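Putative uncharacterized protein (Chaetomium thermophilum, PDB 5T8V) probably loads cohesin onto chromatin as a member of the SCC2/Nipped-B family, this chain being the helical HEAT-repeat C-terminal part of the protein. Local coordinates at residues A[348-353]-A[581-586]; A[414-419]-A[599-604]; A[504-509]-A[566-571]. One frame throughout, in Å; residues are numbered along the deposited sequence.

Contact 1 of 3, residues A[348-353]-A[581-586]; sequences QSEAQG and TEYTYK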
# COMPACT_ATOMS: atom_id res chain seq x y z
N GLN A 348 -13.11 -21.60 54.59
CA GLN A 348 -13.93 -22.77 54.28
C GLN A 348 -15.41 -22.43 54.19
O GLN A 348 -16.24 -23.34 54.12
CB GLN A 348 -13.72 -23.87 55.33
CG GLN A 348 -12.33 -24.50 55.32
CD GLN A 348 -11.30 -23.66 56.06
OE1 GLN A 348 -11.63 -22.65 56.68
NE2 GLN A 348 -10.04 -24.08 56.00
N SER A 349 -15.77 -21.14 54.18
CA SER A 349 -17.16 -20.72 54.12
C SER A 349 -17.28 -19.54 53.17
O SER A 349 -16.39 -18.69 53.11
CB SER A 349 -17.68 -20.33 55.51
OG SER A 349 -16.89 -19.31 56.09
N GLU A 350 -18.39 -19.49 52.43
CA GLU A 350 -18.58 -18.41 51.47
C GLU A 350 -18.66 -17.05 52.16
O GLU A 350 -18.33 -16.03 51.56
CB GLU A 350 -19.84 -18.65 50.64
CG GLU A 350 -20.20 -17.49 49.73
CD GLU A 350 -21.20 -17.87 48.65
OE1 GLU A 350 -21.35 -19.08 48.38
OE2 GLU A 350 -21.82 -16.96 48.06
N ALA A 351 -19.09 -17.03 53.42
CA ALA A 351 -19.19 -15.76 54.14
C ALA A 351 -17.82 -15.28 54.59
O ALA A 351 -17.52 -14.08 54.49
CB ALA A 351 -20.12 -15.91 55.34
N GLN A 352 -16.98 -16.18 55.09
CA GLN A 352 -15.64 -15.79 55.53
C GLN A 352 -14.81 -15.23 54.39
O GLN A 352 -13.87 -14.46 54.64
CB GLN A 352 -14.92 -16.99 56.15
CG GLN A 352 -13.57 -16.66 56.78
CD GLN A 352 -12.81 -17.90 57.21
OE1 GLN A 352 -13.38 -18.97 57.40
NE2 GLN A 352 -11.49 -17.75 57.36
N GLY A 353 -15.14 -15.58 53.14
CA GLY A 353 -14.40 -15.06 52.01
C GLY A 353 -14.79 -13.65 51.62
O GLY A 353 -13.99 -12.92 51.03
N THR A 581 -24.10 -28.30 40.91
CA THR A 581 -24.69 -28.92 42.09
C THR A 581 -25.20 -27.88 43.08
O THR A 581 -26.30 -28.03 43.63
CB THR A 581 -23.67 -29.83 42.77
OG1 THR A 581 -23.35 -30.93 41.90
CG2 THR A 581 -24.20 -30.39 44.09
N GLU A 582 -24.43 -26.82 43.33
CA GLU A 582 -24.78 -25.83 44.34
C GLU A 582 -25.64 -24.70 43.80
O GLU A 582 -26.24 -23.97 44.59
CB GLU A 582 -23.51 -25.24 44.96
CG GLU A 582 -22.64 -26.25 45.70
CD GLU A 582 -23.23 -26.70 47.03
OE1 GLU A 582 -24.42 -27.08 47.06
OE2 GLU A 582 -22.51 -26.67 48.04
N TYR A 583 -25.73 -24.54 42.48
CA TYR A 583 -26.52 -23.48 41.88
C TYR A 583 -27.26 -24.02 40.67
O TYR A 583 -26.93 -25.08 40.13
CB TYR A 583 -25.65 -22.28 41.45
CG TYR A 583 -24.83 -21.67 42.56
CD1 TYR A 583 -23.56 -22.15 42.85
CD2 TYR A 583 -25.32 -20.62 43.32
CE1 TYR A 583 -22.80 -21.59 43.86
CE2 TYR A 583 -24.57 -20.06 44.34
CZ TYR A 583 -23.31 -20.55 44.61
OH TYR A 583 -22.56 -19.99 45.62
N THR A 584 -28.29 -23.28 40.26
CA THR A 584 -28.98 -23.52 39.00
C THR A 584 -29.13 -22.19 38.27
O THR A 584 -29.17 -21.13 38.89
CB THR A 584 -30.36 -24.16 39.22
OG1 THR A 584 -31.16 -23.32 40.06
CG2 THR A 584 -30.22 -25.53 39.86
N TYR A 585 -29.20 -22.26 36.94
CA TYR A 585 -29.12 -21.08 36.10
C TYR A 585 -30.04 -21.25 34.90
O TYR A 585 -30.45 -22.36 34.56
CB TYR A 585 -27.67 -20.85 35.65
CG TYR A 585 -27.40 -19.50 35.01
CD1 TYR A 585 -27.26 -18.36 35.79
CD2 TYR A 585 -27.25 -19.37 33.64
CE1 TYR A 585 -27.00 -17.13 35.22
CE2 TYR A 585 -26.98 -18.15 33.06
CZ TYR A 585 -26.86 -17.03 33.85
OH TYR A 585 -26.59 -15.81 33.27
N LYS A 586 -30.36 -20.12 34.27
CA LYS A 586 -31.20 -20.14 33.09
C LYS A 586 -30.46 -20.79 31.92
O LYS A 586 -29.24 -20.99 31.95
CB LYS A 586 -31.63 -18.72 32.72
CG LYS A 586 -32.42 -18.01 33.80
CD LYS A 586 -32.74 -16.58 33.42
CE LYS A 586 -33.58 -15.89 34.49
NZ LYS A 586 -33.90 -14.48 34.13
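Glu350, at the start of helix 350-355, meets Tyr583, the residue that leaves helical geometry after helix 578-582, on the surface of the HEAT-repeat solenoid formed by this C-terminal part of Scc2. The pair illustrates how segments far apart in sequence can meet while their backbones stay well separated: between these two, the touching is done by two long side chains. The nearest CA atoms across the contact, those of Glu350 and Glu582, are 12.0 Å apart, and the two segments bury just 49 Å² between them.

The direct encounter is polar without being a hydrogen bond. Glu350 OE1 comes to the rim of the ring, 3.1 Å from Tyr583 OH, but the geometry is too bent for a hydrogen bond. The side chains approach from opposite directions, and the carboxylate is turned 40° from the plane of the ring. Glu350 spans its share of the gap because CG is anti to the backbone N (chi1 173°) and the chain stays extended beyond CG.

The ionic interaction belongs to the other carboxylate oxygen. Glu350 OE2 forms a salt bridge with Arg568 NH2 on helix 556-574, a pairing that would be expected to favour the charged carboxylate. The Tyr583 ring also meets Trp506 edge-to-face, and its side chain packs on Arg511 of helix 509-520.

A capping bond lies next to Glu350. Ser349 is at the N-cap position of helix 350-355, directly before Glu350, and in the first turn the backbone is tied back to the serine hydroxyl: Gln352 N donates to Ser349 OG over 3.3 Å, with an N-H...O angle of 148°.

Contact 2 of 3, residues A[414-419]-A[599-604]; sequences TCLDNP and IILLRS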
# COMPACT_ATOMS: atom_id res chain seq x y z
N THR A 414 -10.10 -20.33 12.94
CA THR A 414 -11.45 -20.86 12.80
C THR A 414 -12.09 -21.09 14.16
O THR A 414 -13.28 -20.81 14.35
CB THR A 414 -11.43 -22.16 11.99
OG1 THR A 414 -11.07 -21.87 10.64
CG2 THR A 414 -12.79 -22.85 12.02
N CYS A 415 -11.32 -21.59 15.13
CA CYS A 415 -11.83 -21.92 16.45
C CYS A 415 -11.64 -20.79 17.45
O CYS A 415 -11.92 -20.99 18.64
CB CYS A 415 -11.14 -23.18 16.98
SG CYS A 415 -11.45 -24.66 16.01
N LEU A 416 -11.18 -19.61 17.01
CA LEU A 416 -10.88 -18.53 17.94
C LEU A 416 -12.08 -18.21 18.82
O LEU A 416 -11.98 -18.20 20.06
CB LEU A 416 -10.44 -17.29 17.16
CG LEU A 416 -10.20 -16.01 17.98
CD1 LEU A 416 -9.13 -16.21 19.04
CD2 LEU A 416 -9.82 -14.86 17.06
N ASP A 417 -13.23 -17.93 18.21
CA ASP A 417 -14.43 -17.53 18.94
C ASP A 417 -15.33 -18.71 19.27
O ASP A 417 -16.54 -18.52 19.44
CB ASP A 417 -15.19 -16.47 18.15
CG ASP A 417 -15.67 -16.97 16.80
OD1 ASP A 417 -15.03 -17.89 16.24
OD2 ASP A 417 -16.68 -16.43 16.29
N ASN A 418 -14.78 -19.91 19.38
CA ASN A 418 -15.56 -21.09 19.71
C ASN A 418 -15.35 -21.44 21.17
O ASN A 418 -14.22 -21.82 21.54
CB ASN A 418 -15.17 -22.26 18.81
CG ASN A 418 -16.12 -23.44 18.94
OD1 ASN A 418 -16.67 -23.69 20.01
ND2 ASN A 418 -16.32 -24.16 17.85
N PRO A 419 -16.36 -21.34 22.04
CA PRO A 419 -16.13 -21.64 23.46
C PRO A 419 -15.71 -23.08 23.72
O PRO A 419 -15.18 -23.36 24.81
CB PRO A 419 -17.48 -21.32 24.12
CG PRO A 419 -18.47 -21.39 23.01
CD PRO A 419 -17.75 -20.94 21.78
N ILE A 599 -17.03 -11.43 23.88
CA ILE A 599 -16.73 -10.32 24.78
C ILE A 599 -15.51 -10.65 25.63
O ILE A 599 -14.62 -9.82 25.81
CB ILE A 599 -17.96 -10.00 25.65
CG1 ILE A 599 -19.07 -9.39 24.79
CG2 ILE A 599 -17.61 -9.04 26.77
CD1 ILE A 599 -20.45 -9.52 25.39
N ILE A 600 -15.45 -11.88 26.16
CA ILE A 600 -14.27 -12.29 26.91
C ILE A 600 -13.02 -12.16 26.05
O ILE A 600 -11.97 -11.70 26.52
CB ILE A 600 -14.45 -13.72 27.44
CG1 ILE A 600 -15.56 -13.74 28.50
CG2 ILE A 600 -13.15 -14.26 28.03
CD1 ILE A 600 -15.99 -15.12 28.91
N LEU A 601 -13.11 -12.55 24.77
CA LEU A 601 -11.94 -12.50 23.90
C LEU A 601 -11.49 -11.07 23.65
O LEU A 601 -10.29 -10.80 23.59
CB LEU A 601 -12.25 -13.20 22.58
CG LEU A 601 -12.31 -14.73 22.61
CD1 LEU A 601 -12.79 -15.26 21.28
CD2 LEU A 601 -10.95 -15.33 22.97
N LEU A 602 -12.43 -10.13 23.51
CA LEU A 602 -12.04 -8.75 23.27
C LEU A 602 -11.14 -8.21 24.37
O LEU A 602 -10.38 -7.27 24.12
CB LEU A 602 -13.28 -7.86 23.13
CG LEU A 602 -14.13 -8.05 21.87
CD1 LEU A 602 -15.34 -7.14 21.93
CD2 LEU A 602 -13.32 -7.78 20.61
N ARG A 603 -11.21 -8.77 25.57
CA ARG A 603 -10.36 -8.37 26.67
C ARG A 603 -9.19 -9.32 26.88
O ARG A 603 -8.46 -9.17 27.87
CB ARG A 603 -11.18 -8.27 27.96
CG ARG A 603 -12.44 -7.43 27.82
CD ARG A 603 -12.14 -6.01 27.35
NE ARG A 603 -11.23 -5.32 28.25
CZ ARG A 603 -10.95 -4.02 28.17
NH1 ARG A 603 -11.52 -3.27 27.24
NH2 ARG A 603 -10.11 -3.47 29.04
N SER A 604 -9.00 -10.28 25.99
CA SER A 604 -7.85 -11.17 26.07
C SER A 604 -6.61 -10.45 25.56
O SER A 604 -6.69 -9.47 24.81
CB SER A 604 -8.08 -12.44 25.26
OG SER A 604 -8.00 -12.19 23.86
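Leu601 carries its CG anti to its own carbonyl carbon (chi1 -74°) and its CD1 anti to CA, an outstretched shape that drives the CD1 methyl from helix 590-602 against Leu416 and Asp417. Those two residues are the central pair of a type I beta turn, Cys415 to Asn418, in the connection between helices 402-414 and 423-440 of the alpha-solenoid. The turn is closed by Asn418 N donating to Cys415 O over 3.1 Å. One leucine methyl seated on an interhelical turn is a compact example of how a solenoid packs a helix against a connection as well as against other helices.

Most of the touching is done by the backbone of the turn. Leu601 CD1 comes within 3.3 Å of Leu416 O and 3.6 Å of Asp417 CA, while Asp417 CB lies 4.1 Å from the same methyl. Leu416 adds an apolar side-chain contact, its CG 4.3 Å from Leu601 CD1. No hydrogen bond crosses between the segments, and the closest CA pair is Asp417 with Leu601.

Asp417 offers its CB to the methyl but sends its acid elsewhere. With CG placed between the backbone N and the carbonyl carbon (chi1 61°), the carboxylate leads away from Leu601, and OD2 forms a salt bridge with Lys594, one more link to helix 590-602. Around the methyl contact, Leu466 of helix 446-474 packs on Leu601, and Leu428 of helix 423-440 on Leu416; both Leu601 and Leu416 are buried.

The carbonyl oxygen of Leu601 is gripped twice by one residue: Ser604 N donates to Leu601 O over 2.8 Å, and Ser604 OG donates to it over 2.7 Å, in the carbonyl plane and on a lone pair.

Contact 3 of 3, residues A[504-509]-A[566-571]; sequences VAWTGP and AYRLRE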
# COMPACT_ATOMS: atom_id res chain seq x y z
N VAL A 504 -15.87 -10.54 35.22
CA VAL A 504 -15.74 -11.70 36.10
C VAL A 504 -16.97 -11.81 36.99
O VAL A 504 -16.97 -12.56 37.97
CB VAL A 504 -14.45 -11.60 36.94
CG1 VAL A 504 -13.23 -11.51 36.04
CG2 VAL A 504 -14.51 -10.41 37.89
N ALA A 505 -18.02 -11.06 36.66
CA ALA A 505 -19.23 -11.07 37.47
C ALA A 505 -19.82 -12.47 37.54
O ALA A 505 -19.68 -13.28 36.62
CB ALA A 505 -20.26 -10.10 36.89
N TRP A 506 -20.49 -12.75 38.66
CA TRP A 506 -21.06 -14.07 38.89
C TRP A 506 -22.10 -14.44 37.84
O TRP A 506 -22.22 -15.61 37.47
CB TRP A 506 -21.68 -14.13 40.29
CG TRP A 506 -22.23 -15.47 40.65
CD1 TRP A 506 -23.51 -15.75 41.02
CD2 TRP A 506 -21.52 -16.71 40.67
NE1 TRP A 506 -23.64 -17.09 41.27
CE2 TRP A 506 -22.43 -17.70 41.07
CE3 TRP A 506 -20.20 -17.08 40.40
CZ2 TRP A 506 -22.07 -19.04 41.20
CZ3 TRP A 506 -19.84 -18.40 40.53
CH2 TRP A 506 -20.77 -19.37 40.92
N THR A 507 -22.85 -13.45 37.34
CA THR A 507 -23.86 -13.68 36.32
C THR A 507 -23.44 -13.12 34.97
O THR A 507 -24.30 -12.82 34.13
CB THR A 507 -25.20 -13.08 36.74
OG1 THR A 507 -25.07 -11.66 36.84
CG2 THR A 507 -25.63 -13.64 38.09
N GLY A 508 -22.14 -12.96 34.74
CA GLY A 508 -21.63 -12.33 33.55
C GLY A 508 -21.28 -13.31 32.45
O GLY A 508 -21.81 -14.42 32.38
N PRO A 509 -20.35 -12.91 31.56
CA PRO A 509 -20.07 -13.76 30.39
C PRO A 509 -19.45 -15.10 30.73
O PRO A 509 -19.81 -16.11 30.11
CB PRO A 509 -19.13 -12.88 29.55
CG PRO A 509 -18.52 -11.93 30.53
CD PRO A 509 -19.58 -11.66 31.54
N ALA A 566 -14.00 -15.40 44.62
CA ALA A 566 -12.77 -16.14 44.87
C ALA A 566 -13.07 -17.50 45.49
O ALA A 566 -12.61 -18.54 45.00
CB ALA A 566 -11.84 -15.32 45.77
N TYR A 567 -13.86 -17.51 46.57
CA TYR A 567 -14.24 -18.77 47.18
C TYR A 567 -14.94 -19.68 46.18
O TYR A 567 -14.54 -20.84 45.99
CB TYR A 567 -15.15 -18.52 48.39
CG TYR A 567 -15.75 -19.77 48.98
CD1 TYR A 567 -15.05 -20.54 49.90
CD2 TYR A 567 -17.02 -20.20 48.61
CE1 TYR A 567 -15.60 -21.69 50.44
CE2 TYR A 567 -17.58 -21.35 49.14
CZ TYR A 567 -16.86 -22.09 50.05
OH TYR A 567 -17.41 -23.24 50.59
N ARG A 568 -15.97 -19.16 45.51
CA ARG A 568 -16.73 -19.96 44.56
C ARG A 568 -15.82 -20.59 43.52
O ARG A 568 -15.84 -21.81 43.32
CB ARG A 568 -17.79 -19.10 43.88
CG ARG A 568 -18.87 -18.61 44.83
CD ARG A 568 -19.73 -17.53 44.19
NE ARG A 568 -20.65 -16.93 45.15
CZ ARG A 568 -21.39 -15.85 44.91
NH1 ARG A 568 -21.33 -15.24 43.74
NH2 ARG A 568 -22.20 -15.39 45.86
N LEU A 569 -15.01 -19.78 42.84
CA LEU A 569 -14.15 -20.30 41.79
C LEU A 569 -13.13 -21.29 42.33
O LEU A 569 -12.75 -22.24 41.62
CB LEU A 569 -13.45 -19.16 41.05
CG LEU A 569 -14.17 -18.65 39.80
CD1 LEU A 569 -14.16 -19.71 38.70
CD2 LEU A 569 -15.59 -18.22 40.12
N ARG A 570 -12.66 -21.10 43.56
CA ARG A 570 -11.77 -22.08 44.16
C ARG A 570 -12.47 -23.43 44.29
O ARG A 570 -11.95 -24.47 43.85
CB ARG A 570 -11.28 -21.58 45.52
CG ARG A 570 -10.08 -22.32 46.08
CD ARG A 570 -10.43 -23.07 47.36
NE ARG A 570 -10.89 -22.16 48.41
CZ ARG A 570 -11.42 -22.56 49.56
NH1 ARG A 570 -11.58 -23.86 49.82
NH2 ARG A 570 -11.81 -21.67 50.46
N GLU A 571 -13.67 -23.43 44.88
CA GLU A 571 -14.45 -24.67 44.98
C GLU A 571 -14.71 -25.27 43.61
O GLU A 571 -14.75 -26.50 43.47
CB GLU A 571 -15.77 -24.40 45.70
CG GLU A 571 -15.64 -23.90 47.13
CD GLU A 571 -15.21 -25.00 48.10
OE1 GLU A 571 -14.50 -25.93 47.68
OE2 GLU A 571 -15.59 -24.92 49.29
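Trp506 and Arg568 meet with the arginine side chain running across one face of the indole and making a different contact with each of its rings. The guanidinium carbon, Arg568 CZ, is 4.2 Å from the centroid of the five-membered ring of Trp506 and 4° off its normal, a cation-pi interaction almost directly over the face. Further back along the side chain, Arg568 CD sits above the six-membered ring, 3.7 Å from its centroid in Trp506, as a CH-pi contact. The guanidinium is not laid flat on the indole: the two planes are 53° apart, and one corner dips closest, with Arg568 NH1 at 3.2 Å from Trp506 CG. Leu569 contributes from the side, its CD2 lying at the edge of the indole, 4.3 Å from Trp506 CZ3.

Torsions account for the double contact. The arginine is extended from CG to NE, long enough to cover both rings of the tryptophan, and Trp506 swings its indole toward helix 556-574 by keeping CG anti to the backbone N (chi1 -177°).

In the next shell, a type I beta turn from Ala505 to Gly508 presents the tryptophan, closed by Gly508 N donating to Ala505 O over 3.1 Å. Gly508 then serves as N-cap of helix 509-520. Arg568 NH2 is held by its salt bridge to Glu350, which probably restrains the guanidinium above the ring. Arg511 makes a second cation-pi contact with Trp506, while Leu569 also packs on Trp540 and Ile544 of helix 527-550.

The whole is an arginine-tryptophan cation-pi contact, backed by a CH-pi contact, that joins a short interhelical turn to the flank of a helix, within the all-helical HEAT-repeat solenoid of this cohesin-loader family.

How the contacts relate
Burial sorts the three contacts by chemistry. Contact 1 is a surface meeting of polar side-chain ends, contact 3 a partly buried cation-pi and CH-pi contact, and contact 2 a largely buried van der Waals seat for a methyl on a turn backbone. Contacts 1 and 3 are one neighbourhood: their centres are 9 Å apart, helices 556-574 and 578-582 follow each other in the chain, and Arg568 serves both. Contact 2 lies nearer the centre of the chain, its own centre about 27 Å from that of contact 1. It reaches contact 3 through apolar packing, Ile600 CG1 lying 3.8 Å from Pro509 CB, whereas contacts 1 and 2 do not touch.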